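Local coordinates for putative curved DNA-binding protein (Chaetomium thermophilum var. thermophilum DSM 1495, PDB 4IPA) that is an Arx1 protein with the fold of methionine aminopeptidases, linked to ribosome biogenesis, and may bind DNA, at residues A41-S44 with K45-P49; A51-I54 with D55-Q59; D61-M64 with E65-L68; R100-E103 with K104-A107; E109-P112 with G113-I116. All coordinates share one frame; numbering follows the deposited sequence.

Interaction 1. Residues A41-S44 with K45-P49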
loop_
_atom_site.group_PDB
_atom_site.type_symbol
_atom_site.label_atom_id
_atom_site.label_comp_id
_atom_site.label_asym_id
_atom_site.label_seq_id
_atom_site.Cartn_x
_atom_site.Cartn_y
_atom_site.Cartn_z
ATOM N N ALA A 41 -3.364 -8.912 -10.649
ATOM C CA ALA A 41 -3.027 -10.255 -11.089
ATOM C C ALA A 41 -2.442 -10.208 -12.494
ATOM O O ALA A 41 -1.442 -10.871 -12.772
ATOM C CB ALA A 41 -4.240 -11.166 -11.040
ATOM N N GLU A 42 -3.055 -9.402 -13.361
ATOM C CA GLU A 42 -2.565 -9.229 -14.725
ATOM C C GLU A 42 -1.204 -8.570 -14.748
ATOM O O GLU A 42 -0.361 -8.924 -15.551
ATOM C CB GLU A 42 -3.544 -8.419 -15.585
ATOM C CG GLU A 42 -4.873 -9.109 -15.857
ATOM C CD GLU A 42 -4.724 -10.437 -16.608
ATOM O OE1 GLU A 42 -3.599 -10.769 -17.055
ATOM O OE2 GLU A 42 -5.742 -11.153 -16.757
ATOM N N VAL A 43 -0.988 -7.600 -13.866
ATOM C CA VAL A 43 0.311 -6.941 -13.790
ATOM C C VAL A 43 1.394 -7.879 -13.247
ATOM O O VAL A 43 2.523 -7.847 -13.723
ATOM C CB VAL A 43 0.264 -5.638 -12.954
ATOM C CG1 VAL A 43 1.677 -5.075 -12.753
ATOM C CG2 VAL A 43 -0.603 -4.606 -13.635
ATOM N N SER A 44 1.051 -8.714 -12.263
ATOM C CA SER A 44 2.032 -9.635 -11.680
ATOM C C SER A 44 2.556 -10.626 -12.728
ATOM O O SER A 44 3.725 -10.997 -12.711
ATOM C CB SER A 44 1.460 -10.388 -10.460
ATOM O OG SER A 44 1.031 -9.503 -9.423
ATOM N N LYS A 45 1.687 -11.054 -13.637
ATOM C CA LYS A 45 2.094 -11.960 -14.712
ATOM C C LYS A 45 3.097 -11.309 -15.677
ATOM O O LYS A 45 3.907 -11.994 -16.283
ATOM C CB LYS A 45 0.861 -12.459 -15.475
ATOM C CG LYS A 45 0.064 -13.511 -14.709
ATOM C CD LYS A 45 -1.376 -13.630 -15.199
ATOM C CE LYS A 45 -1.465 -14.077 -16.651
ATOM N NZ LYS A 45 -2.895 -14.222 -17.073
ATOM N N LEU A 46 3.040 -9.988 -15.817
ATOM C CA LEU A 46 3.984 -9.288 -16.684
ATOM C C LEU A 46 5.360 -9.129 -16.042
ATOM O O LEU A 46 6.327 -8.825 -16.740
ATOM C CB LEU A 46 3.445 -7.913 -17.113
ATOM C CG LEU A 46 2.074 -7.894 -17.809
ATOM C CD1 LEU A 46 1.610 -6.458 -18.100
ATOM C CD2 LEU A 46 2.094 -8.719 -19.090
ATOM N N CYS A 47 5.457 -9.331 -14.725
ATOM C CA CYS A 47 6.715 -9.060 -14.024
ATOM C C CYS A 47 7.721 -10.206 -14.112
ATOM O O CYS A 47 8.111 -10.784 -13.098
ATOM C CB CYS A 47 6.469 -8.668 -12.562
ATOM S SG CYS A 47 5.549 -7.126 -12.378
ATOM N N VAL A 48 8.140 -10.514 -15.333
ATOM C CA VAL A 48 9.138 -11.543 -15.569
ATOM C C VAL A 48 10.519 -10.902 -15.780
ATOM O O VAL A 48 10.619 -9.732 -16.162
ATOM C CB VAL A 48 8.755 -12.416 -16.784
ATOM C CG1 VAL A 48 7.333 -12.969 -16.625
ATOM C CG2 VAL A 48 8.858 -11.620 -18.069
ATOM N N PRO A 49 11.590 -11.659 -15.519
ATOM C CA PRO A 49 12.937 -11.122 -15.737
ATOM C C PRO A 49 13.083 -10.586 -17.157
ATOM O O PRO A 49 12.640 -11.250 -18.100
ATOM C CB PRO A 49 13.826 -12.344 -15.532
ATOM C CG PRO A 49 13.055 -13.175 -14.545
ATOM C CD PRO A 49 11.628 -13.033 -14.990
#

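Interaction 2. Residues A51-I54 with D55-Q59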
loop_
_atom_site.group_PDB
_atom_site.type_symbol
_atom_site.label_atom_id
_atom_site.label_comp_id
_atom_site.label_asym_id
_atom_site.label_seq_id
_atom_site.Cartn_x
_atom_site.Cartn_y
_atom_site.Cartn_z
ATOM N N ALA A 51 11.642 -7.852 -18.386
ATOM C CA ALA A 51 10.578 -6.896 -18.706
ATOM C C ALA A 51 10.981 -5.502 -18.254
ATOM O O ALA A 51 11.581 -5.336 -17.200
ATOM C CB ALA A 51 9.240 -7.297 -18.067
ATOM N N LYS A 52 10.642 -4.514 -19.073
ATOM C CA LYS A 52 10.882 -3.121 -18.760
ATOM C C LYS A 52 9.787 -2.591 -17.840
ATOM O O LYS A 52 8.600 -2.652 -18.172
ATOM C CB LYS A 52 10.904 -2.305 -20.053
ATOM C CG LYS A 52 11.898 -2.806 -21.079
ATOM C CD LYS A 52 11.620 -2.236 -22.459
ATOM C CE LYS A 52 11.766 -0.722 -22.481
ATOM N NZ LYS A 52 11.402 -0.162 -23.816
ATOM N N ILE A 53 10.193 -2.048 -16.698
ATOM C CA ILE A 53 9.250 -1.489 -15.747
ATOM C C ILE A 53 8.266 -0.493 -16.366
ATOM O O ILE A 53 7.071 -0.526 -16.043
ATOM C CB ILE A 53 9.982 -0.854 -14.532
ATOM C CG1 ILE A 53 10.650 -1.951 -13.708
ATOM C CG2 ILE A 53 9.009 -0.100 -13.643
ATOM C CD1 ILE A 53 11.404 -1.441 -12.493
ATOM N N ILE A 54 8.744 0.392 -17.240
ATOM C CA ILE A 54 7.854 1.409 -17.793
ATOM C C ILE A 54 6.738 0.793 -18.639
ATOM O O ILE A 54 5.635 1.332 -18.701
ATOM C CB ILE A 54 8.590 2.518 -18.602
ATOM C CG1 ILE A 54 7.653 3.709 -18.828
ATOM C CG2 ILE A 54 9.058 2.007 -19.946
ATOM C CD1 ILE A 54 8.217 5.002 -18.380
ATOM N N ASP A 55 7.028 -0.335 -19.283
ATOM C CA ASP A 55 6.028 -1.029 -20.073
ATOM C C ASP A 55 4.943 -1.633 -19.186
ATOM O O ASP A 55 3.752 -1.556 -19.507
ATOM C CB ASP A 55 6.675 -2.119 -20.931
ATOM C CG ASP A 55 7.491 -1.549 -22.075
ATOM O OD1 ASP A 55 7.317 -0.351 -22.396
ATOM O OD2 ASP A 55 8.301 -2.302 -22.657
ATOM N N ILE A 56 5.363 -2.237 -18.078
ATOM C CA ILE A 56 4.436 -2.832 -17.122
ATOM C C ILE A 56 3.493 -1.793 -16.506
ATOM O O ILE A 56 2.282 -1.998 -16.473
ATOM C CB ILE A 56 5.191 -3.583 -16.014
ATOM C CG1 ILE A 56 6.224 -4.534 -16.632
ATOM C CG2 ILE A 56 4.213 -4.357 -15.142
ATOM C CD1 ILE A 56 7.153 -5.198 -15.626
ATOM N N CYS A 57 4.048 -0.677 -16.031
ATOM C CA CYS A 57 3.240 0.405 -15.469
ATOM C C CYS A 57 2.250 0.943 -16.493
ATOM O O CYS A 57 1.077 1.167 -16.173
ATOM C CB CYS A 57 4.119 1.552 -14.964
ATOM S SG CYS A 57 5.219 1.137 -13.611
ATOM N N GLU A 58 2.715 1.168 -17.721
ATOM C CA GLU A 58 1.815 1.666 -18.756
ATOM C C GLU A 58 0.697 0.661 -19.033
ATOM O O GLU A 58 -0.474 1.030 -19.145
ATOM C CB GLU A 58 2.566 2.005 -20.048
ATOM C CG GLU A 58 3.404 3.284 -19.967
ATOM C CD GLU A 58 4.149 3.611 -21.273
ATOM O OE1 GLU A 58 4.227 2.746 -22.168
ATOM O OE2 GLU A 58 4.663 4.740 -21.398
ATOM N N GLN A 59 1.060 -0.611 -19.136
ATOM C CA GLN A 59 0.065 -1.649 -19.408
ATOM C C GLN A 59 -0.926 -1.803 -18.255
ATOM O O GLN A 59 -2.126 -2.007 -18.475
ATOM C CB GLN A 59 0.733 -2.990 -19.719
ATOM C CG GLN A 59 -0.252 -4.103 -20.094
ATOM C CD GLN A 59 -1.152 -3.738 -21.279
ATOM O OE1 GLN A 59 -0.782 -2.940 -22.138
ATOM N NE2 GLN A 59 -2.339 -4.318 -21.313
HETATM O O HOH W 1 8.737 -4.929 -21.623
HETATM O O HOH W 2 9.127 0.359 -24.450
#

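Interaction 3. Residues D61-M64 with E65-L68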
loop_
_atom_site.group_PDB
_atom_site.type_symbol
_atom_site.label_atom_id
_atom_site.label_comp_id
_atom_site.label_asym_id
_atom_site.label_seq_id
_atom_site.Cartn_x
_atom_site.Cartn_y
_atom_site.Cartn_z
ATOM N N ASP A 61 -1.803 0.543 -16.186
ATOM C CA ASP A 61 -2.659 1.724 -16.192
ATOM C C ASP A 61 -3.739 1.618 -17.267
ATOM O O ASP A 61 -4.883 2.011 -17.052
ATOM C CB ASP A 61 -1.830 3.008 -16.346
ATOM C CG ASP A 61 -1.063 3.368 -15.067
ATOM O OD1 ASP A 61 -1.375 2.785 -14.002
ATOM O OD2 ASP A 61 -0.152 4.231 -15.128
ATOM N N LYS A 62 -3.353 1.082 -18.406
ATOM C CA LYS A 62 -4.247 0.834 -19.494
ATOM C C LYS A 62 -5.323 -0.172 -19.113
ATOM O O LYS A 62 -6.458 0.068 -19.320
ATOM C CB LYS A 62 -3.485 0.424 -20.741
ATOM C CG LYS A 62 -4.292 -0.307 -21.768
ATOM C CD LYS A 62 -3.427 -0.884 -22.848
ATOM C CE LYS A 62 -4.029 -0.645 -24.198
ATOM N NZ LYS A 62 -3.873 -1.862 -25.000
ATOM N N LEU A 63 -4.937 -1.279 -18.553
ATOM C CA LEU A 63 -5.866 -2.222 -18.014
ATOM C C LEU A 63 -6.850 -1.655 -17.026
ATOM O O LEU A 63 -7.976 -2.022 -17.046
ATOM C CB LEU A 63 -5.123 -3.311 -17.350
ATOM C CG LEU A 63 -4.886 -4.324 -18.390
ATOM C CD1 LEU A 63 -3.713 -5.171 -18.001
ATOM C CD2 LEU A 63 -6.178 -5.092 -18.378
ATOM N N MET A 64 -6.387 -0.781 -16.159
ATOM C CA MET A 64 -7.196 -0.174 -15.164
ATOM C C MET A 64 -8.271 0.663 -15.791
ATOM O O MET A 64 -9.397 0.633 -15.395
ATOM C CB MET A 64 -6.354 0.706 -14.275
ATOM C CG MET A 64 -7.091 1.424 -13.185
ATOM S SD MET A 64 -7.550 0.340 -11.845
ATOM C CE MET A 64 -6.052 0.247 -10.974
ATOM N N GLU A 65 -7.889 1.416 -16.783
ATOM C CA GLU A 65 -8.891 2.227 -17.460
ATOM C C GLU A 65 -9.938 1.373 -18.183
ATOM O O GLU A 65 -11.131 1.653 -18.087
ATOM C CB GLU A 65 -8.242 3.243 -18.390
ATOM C CG GLU A 65 -7.429 4.289 -17.653
ATOM C CD GLU A 65 -6.949 5.407 -18.568
ATOM O OE1 GLU A 65 -7.240 5.361 -19.784
ATOM O OE2 GLU A 65 -6.288 6.340 -18.070
ATOM N N GLU A 66 -9.505 0.324 -18.878
ATOM C CA GLU A 66 -10.450 -0.599 -19.508
ATOM C C GLU A 66 -11.427 -1.163 -18.472
ATOM O O GLU A 66 -12.647 -1.123 -18.667
ATOM C CB GLU A 66 -9.727 -1.755 -20.208
ATOM C CG GLU A 66 -8.816 -1.346 -21.364
ATOM C CD GLU A 66 -7.860 -2.470 -21.793
ATOM O OE1 GLU A 66 -8.041 -3.627 -21.345
ATOM O OE2 GLU A 66 -6.924 -2.198 -22.579
ATOM N N GLU A 67 -10.888 -1.690 -17.375
ATOM C CA GLU A 67 -11.726 -2.266 -16.322
ATOM C C GLU A 67 -12.697 -1.223 -15.812
ATOM O O GLU A 67 -13.877 -1.511 -15.612
ATOM C CB GLU A 67 -10.886 -2.812 -15.166
ATOM C CG GLU A 67 -10.101 -4.062 -15.500
ATOM C CD GLU A 67 -10.997 -5.178 -16.026
ATOM O OE1 GLU A 67 -12.141 -5.321 -15.544
ATOM O OE2 GLU A 67 -10.560 -5.906 -16.935
ATOM N N LEU A 68 -12.198 -0.004 -15.621
ATOM C CA LEU A 68 -13.013 1.087 -15.093
ATOM C C LEU A 68 -14.158 1.428 -16.044
ATOM O O LEU A 68 -15.280 1.677 -15.614
ATOM C CB LEU A 68 -12.151 2.332 -14.805
ATOM C CG LEU A 68 -11.340 2.286 -13.505
ATOM C CD1 LEU A 68 -10.382 3.438 -13.379
ATOM C CD2 LEU A 68 -12.283 2.254 -12.301
HETATM O O HOH W 3 -4.663 -4.397 -23.284
#

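Interaction 4. Residues R100-E103 with K104-A107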
loop_
_atom_site.group_PDB
_atom_site.type_symbol
_atom_site.label_atom_id
_atom_site.label_comp_id
_atom_site.label_asym_id
_atom_site.label_seq_id
_atom_site.Cartn_x
_atom_site.Cartn_y
_atom_site.Cartn_z
ATOM N N ARG A 100 8.784 8.042 -19.254
ATOM C CA ARG A 100 9.295 7.463 -20.495
ATOM C C ARG A 100 10.470 8.273 -21.056
ATOM O O ARG A 100 11.399 7.699 -21.630
ATOM C CB ARG A 100 8.185 7.309 -21.548
ATOM C CG ARG A 100 8.640 6.545 -22.782
ATOM C CD ARG A 100 7.480 5.973 -23.592
ATOM N NE ARG A 100 6.935 4.743 -23.022
ATOM C CZ ARG A 100 7.567 3.571 -23.007
ATOM N NH1 ARG A 100 8.786 3.458 -23.515
ATOM N NH2 ARG A 100 6.982 2.507 -22.470
ATOM N N SER A 101 10.435 9.592 -20.857
ATOM C CA SER A 101 11.476 10.496 -21.365
ATOM C C SER A 101 12.746 10.549 -20.506
ATOM O O SER A 101 13.732 11.173 -20.892
ATOM C CB SER A 101 10.918 11.915 -21.521
ATOM O OG SER A 101 10.563 12.458 -20.252
ATOM N N ASP A 102 12.709 9.939 -19.327
ATOM C CA ASP A 102 13.941 9.701 -18.567
ATOM C C ASP A 102 14.516 8.400 -19.100
ATOM O O ASP A 102 14.148 7.319 -18.641
ATOM C CB ASP A 102 13.652 9.575 -17.068
ATOM C CG ASP A 102 13.463 10.923 -16.395
ATOM O OD1 ASP A 102 13.829 11.958 -16.992
ATOM O OD2 ASP A 102 12.965 10.947 -15.259
ATOM N N GLU A 103 15.398 8.510 -20.091
ATOM C CA GLU A 103 15.834 7.354 -20.869
ATOM C C GLU A 103 16.411 6.214 -20.036
ATOM O O GLU A 103 16.066 5.060 -20.251
ATOM C CB GLU A 103 16.842 7.769 -21.941
ATOM C CG GLU A 103 16.208 8.289 -23.215
ATOM C CD GLU A 103 17.244 8.775 -24.217
ATOM O OE1 GLU A 103 18.452 8.505 -24.005
ATOM O OE2 GLU A 103 16.850 9.428 -25.210
ATOM N N LYS A 104 17.289 6.534 -19.096
ATOM C CA LYS A 104 17.913 5.501 -18.276
ATOM C C LYS A 104 16.892 4.787 -17.366
ATOM O O LYS A 104 16.840 3.548 -17.310
ATOM C CB LYS A 104 19.070 6.080 -17.445
ATOM C CG LYS A 104 19.747 5.033 -16.537
ATOM C CD LYS A 104 20.409 5.651 -15.292
ATOM C CE LYS A 104 21.090 4.577 -14.437
ATOM N NZ LYS A 104 20.270 3.322 -14.296
ATOM N N GLU A 105 16.078 5.563 -16.658
ATOM C CA GLU A 105 15.064 4.972 -15.790
ATOM C C GLU A 105 14.078 4.123 -16.589
ATOM O O GLU A 105 13.741 3.018 -16.183
ATOM C CB GLU A 105 14.318 6.049 -14.994
ATOM C CG GLU A 105 15.160 6.738 -13.922
ATOM C CD GLU A 105 14.284 7.501 -12.916
ATOM O OE1 GLU A 105 13.449 6.839 -12.243
ATOM O OE2 GLU A 105 14.421 8.755 -12.810
ATOM N N ALA A 106 13.633 4.634 -17.729
ATOM C CA ALA A 106 12.607 3.951 -18.517
ATOM C C ALA A 106 13.113 2.661 -19.165
ATOM O O ALA A 106 12.333 1.915 -19.753
ATOM C CB ALA A 106 12.014 4.885 -19.579
ATOM N N ALA A 107 14.410 2.394 -19.046
ATOM C CA ALA A 107 14.994 1.167 -19.597
ATOM C C ALA A 107 15.278 0.144 -18.500
ATOM O O ALA A 107 15.719 -0.971 -18.780
ATOM C CB ALA A 107 16.277 1.474 -20.382
#

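Interaction 5. Residues E109-P112 with G113-I116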
loop_
_atom_site.group_PDB
_atom_site.type_symbol
_atom_site.label_atom_id
_atom_site.label_comp_id
_atom_site.label_asym_id
_atom_site.label_seq_id
_atom_site.Cartn_x
_atom_site.Cartn_y
_atom_site.Cartn_z
ATOM N N GLU A 109 14.938 -2.814 -16.112
ATOM C CA GLU A 109 14.254 -4.090 -16.305
ATOM C C GLU A 109 14.163 -4.886 -15.009
ATOM O O GLU A 109 15.029 -4.776 -14.128
ATOM C CB GLU A 109 14.966 -4.944 -17.375
ATOM C CG GLU A 109 15.243 -4.209 -18.681
ATOM C CD GLU A 109 15.803 -5.115 -19.776
ATOM O OE1 GLU A 109 16.549 -6.076 -19.463
ATOM O OE2 GLU A 109 15.481 -4.864 -20.956
ATOM N N ILE A 110 13.118 -5.701 -14.916
ATOM C CA ILE A 110 12.952 -6.641 -13.815
ATOM C C ILE A 110 14.171 -7.565 -13.738
ATOM O O ILE A 110 14.548 -8.191 -14.728
ATOM C CB ILE A 110 11.683 -7.518 -14.015
ATOM C CG1 ILE A 110 10.443 -6.645 -14.208
ATOM C CG2 ILE A 110 11.496 -8.484 -12.839
ATOM C CD1 ILE A 110 10.162 -5.730 -13.025
ATOM N N GLN A 111 14.778 -7.640 -12.561
ATOM C CA GLN A 111 15.897 -8.537 -12.311
ATOM C C GLN A 111 15.406 -9.843 -11.682
ATOM O O GLN A 111 14.601 -9.829 -10.754
ATOM C CB GLN A 111 16.894 -7.869 -11.366
ATOM C CG GLN A 111 17.357 -6.513 -11.839
ATOM C CD GLN A 111 18.066 -6.600 -13.171
ATOM O OE1 GLN A 111 19.104 -7.247 -13.284
ATOM N NE2 GLN A 111 17.497 -5.966 -14.194
ATOM N N PRO A 112 15.910 -10.980 -12.175
ATOM C CA PRO A 112 15.465 -12.299 -11.688
ATOM C C PRO A 112 15.689 -12.505 -10.181
ATOM O O PRO A 112 16.710 -12.096 -9.622
ATOM C CB PRO A 112 16.306 -13.287 -12.508
ATOM C CG PRO A 112 17.504 -12.468 -12.994
ATOM C CD PRO A 112 16.983 -11.072 -13.184
ATOM N N GLY A 113 14.711 -13.133 -9.537
ATOM C CA GLY A 113 14.773 -13.445 -8.120
ATOM C C GLY A 113 14.516 -12.271 -7.186
ATOM O O GLY A 113 14.448 -12.450 -5.985
ATOM N N GLU A 114 14.401 -11.057 -7.721
ATOM C CA GLU A 114 14.223 -9.900 -6.849
ATOM C C GLU A 114 12.797 -9.803 -6.333
ATOM O O GLU A 114 11.863 -10.203 -7.016
ATOM C CB GLU A 114 14.581 -8.608 -7.567
ATOM C CG GLU A 114 16.053 -8.316 -7.572
ATOM C CD GLU A 114 16.346 -6.886 -7.992
ATOM O OE1 GLU A 114 17.555 -6.546 -8.103
ATOM O OE2 GLU A 114 15.371 -6.112 -8.200
ATOM N N PRO A 115 12.633 -9.274 -5.116
ATOM C CA PRO A 115 11.295 -9.003 -4.577
ATOM C C PRO A 115 10.739 -7.698 -5.154
ATOM O O PRO A 115 11.261 -6.626 -4.891
ATOM C CB PRO A 115 11.536 -8.910 -3.064
ATOM C CG PRO A 115 12.957 -8.483 -2.941
ATOM C CD PRO A 115 13.699 -9.038 -4.126
ATOM N N ILE A 116 9.686 -7.821 -5.951
ATOM C CA ILE A 116 9.083 -6.709 -6.673
ATOM C C ILE A 116 7.778 -6.327 -5.994
ATOM O O ILE A 116 6.913 -7.188 -5.783
ATOM C CB ILE A 116 8.754 -7.111 -8.151
ATOM C CG1 ILE A 116 10.006 -7.632 -8.875
ATOM C CG2 ILE A 116 8.128 -5.951 -8.904
ATOM C CD1 ILE A 116 11.180 -6.680 -8.802
HETATM O O HOH W 4 13.978 -5.776 -10.625
#

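Interaction 1. Residues A41-S44 with K45-P49
Ser44 O receives the backbone N-H of Cys47 at 3.1 Å. This is an i to i+3 bond at the C-terminal end of helix 23-46, and Cys47 is itself the centre of an inverse gamma turn, with a weak bond from Val48 N to Leu46 O. The donor stands above the carbonyl plane of Ser44, 68° out of it, unlike the preceding i to i+4 bond, in which Lys45 N reaches Ala41 O at 3.3 Å. Between the two, Leu46 N makes a weak, bent bond to Val43 O, so the helical bonding slackens as the chain turns away.

On the outer side of this last turn, Glu42 and Lys45 lie side by side and point the same way. The lysine is bent at chi3 (62°), which brings its end to the glutamate and gives a salt bridge of 3.5 Å between Lys45 NZ and Glu42 OE1. Its CG and CD pass by the end of the Ala41 carbonyl, CG 3.6 Å from Ala41 O.

The inner side is mostly apolar. Val43 packs on Ile118 and Leu120 of strand 115-124 and on Ile56 of helix 53-69; the exception is the hydroxyl of Ser44, which bonds back to the Leu40 carbonyl. Cys47 also meets Ile118, and its sulfur sits beside the valine, with Val43 CG1 and Cys47 SG 4.4 Å apart.

Interaction 2. Residues A51-I54 with D55-Q59
The carboxylate of Asp55 carries the side chain of Lys52 over one of its faces: Lys52 CB stands above the group, and Lys52 CD comes to 3.3 Å from Asp55 OD2. Ile54 CG2 lies on the same face, 3.8 Å from Asp55 OD1. Close to the carboxylate plane sit two waters, one on each oxygen, and a guanidinium N-H of Arg100, which forms a salt bridge with OD1. The first water joins Asp55 OD2, at 2.9 Å, to the backbone N of Lys52. A bend at chi3 (63°) folds the lysine over the acid, but Lys52 NZ stays 3.9 Å from Asp55 OD2, a long salt bridge.

All this happens at the start of helix 53-69, with Lys52 in the N-cap position. Lys52 O accepts from Ile56 N at 3.3 Å and, weakly, from Asp55 N; Cys57 N then bonds almost straight to Ile53 O (175°). The negative carboxylate at this helix end would probably be favoured by the helix dipole. Glu58, one turn on, shares Arg100 with Asp55, and its CG rests 3.2 Å from Ile54 O.

The flank turned to the sheet and helix 23-46 is apolar. Ile56 CD1 touches Ala51 CB at 3.8 Å, and Ile53 CG2 meets the sulfur of Cys57. Ile53 and Ile56 also pack on Val87 of strand 79-88, and Ile56 on Val43 and Leu46 of helix 23-46.

Interaction 3. Residues D61-M64 with E65-L68
Asp61 to Leu68 form two regular turns of helix, tied by four consecutive i to i+4 bonds: Glu65 N to Asp61 O, Glu66 N to Lys62 O, Glu67 N to Leu63 O and Leu68 N to Met64 O.

On the outward side Lys62 and Glu66 cross. Glu66 OE2 lies against the aliphatic part of the lysine, 3.3 Å from Lys62 CG, whereas Lys62 NZ is 3.9 Å from the same oxygen, a long salt bridge. A water accepts from Lys62 NZ at 3.2 Å and donates to Glu66 OE2, bridging the gap. With an alanine at Glu66, the lysine ammonium is likely to lose its local counter-charge and the water its acceptor.

On the inward side Met64 holds CG anti to its own nitrogen (chi1 179°), bringing CG to 3.9 Å from Leu68 CD1. Met64 packs on Phe81, Leu120 and Ala122, and Leu68 on Ile35. The buried carboxylate of Asp61 is held by Arg307 and Thr85, and Glu65 pairs with Lys298. This division, with Lys62 and Glu66 outside and Met64 and Leu68 over the antiparallel sheet inside, Asp61 being a buried, paired exception, is that of an amphipathic helix in the pita-bread fold of the M24 family.

Interaction 4. Residues R100-E103 with K104-A107
Asp102 O takes the N-H of Ala106 at 2.9 Å, with the C=O...N angle 172°. The methyl of the same alanine settles against two carbonyls, with Ala106 CB 3.4 Å from Asp102 O and 3.5 Å from Arg100 O. The side chains of Asp102 and Glu105 run together in the same direction, their carboxylate planes 22° apart, and bring Asp102 OD2 to 3.6 Å from Glu105 OE2.

The backbone bond closes an alpha turn, a single helical turn within the long loop between strands 79-88 and 115-124; Ala107 N adds a bond to Lys104 O.

Two negative groups so close would probably repel, but Arg270 serves both and probably eases the repulsion: its guanidinium forms a salt bridge with Asp102 OD1, and its backbone N-H goes to Glu105 OE2. Tyr96 holds the other oxygen of Glu105. Farther out, Arg100 reaches helix 53-69 with its guanidinium and pairs with acids there, while its backbone N and the hydroxyl of Ser101 both reach Glu312. Ala106, the buried residue of the turn, packs on Ile54. A sulfate, probably from the crystallisation liquor, lies about 5 Å from the side chain of Asp102.

Interaction 5. Residues E109-P112 with G113-I116
A type II beta turn from Gln111 to Glu114 brings the loop after strand 79-88 round into strand 115-124. It is closed by Glu114 N bonding to Gln111 O at 3.3 Å. Gly113 takes the third position with a positive phi (77°), where a beta carbon would run into the carbonyl oxygen of Pro112.

The side chains of Gln111 and Glu114 lie alongside each other. Gln111 CB lies over one face of the carboxylate, 3.6 Å from Glu114 CD, and the carboxylate is turned 63° from the amide plane. Bent at chi2 (-61°), the glutamine folds its amide back over the chain, and Gln111 NE2 reaches Glu109 O at 2.7 Å from above the carbonyl plane. A water accepts from Gln111 N and donates to Glu114 OE2, each at 2.8 Å. Ile110 CG2 meets Ile116 CG1 at 4.3 Å; both isoleucines pack on Val87.

Were Glu114 cut back to alanine, the bridging water and the backbone N-H of Ala90 would probably lose their shared acceptor, and the Gln111 methylenes would be uncovered. With OE2 taking hydrogens from both the water and Ala90, one carboxylate oxygen ties the turn's first residue to the beginning of that same loop, at Ala90.

In the fold
Interactions 1, 2 and 3 lie on two successive helices, 23-46 and 53-69, that pack on one antiparallel sheet. Interactions 1 and 2, with centres 10 Å apart, meet where Val43 CG1 touches Ile56 CG2 at 3.6 Å. Interaction 5 meets both near the link between the two helices: Ala51 O probably accepts a hydrogen bond from Ile110 N (2.8 Å), and Pro49 packs on Pro112. Interaction 4 joins interaction 2 through charge, Arg100 NH2 standing 2.8 Å from Glu58 OE1 and 2.9 Å from Asp55 OD1. Interaction 3 continues the helix of interaction 2 but lies apart from interactions 4 and 5, its nearest atoms about 10 and 14 Å away.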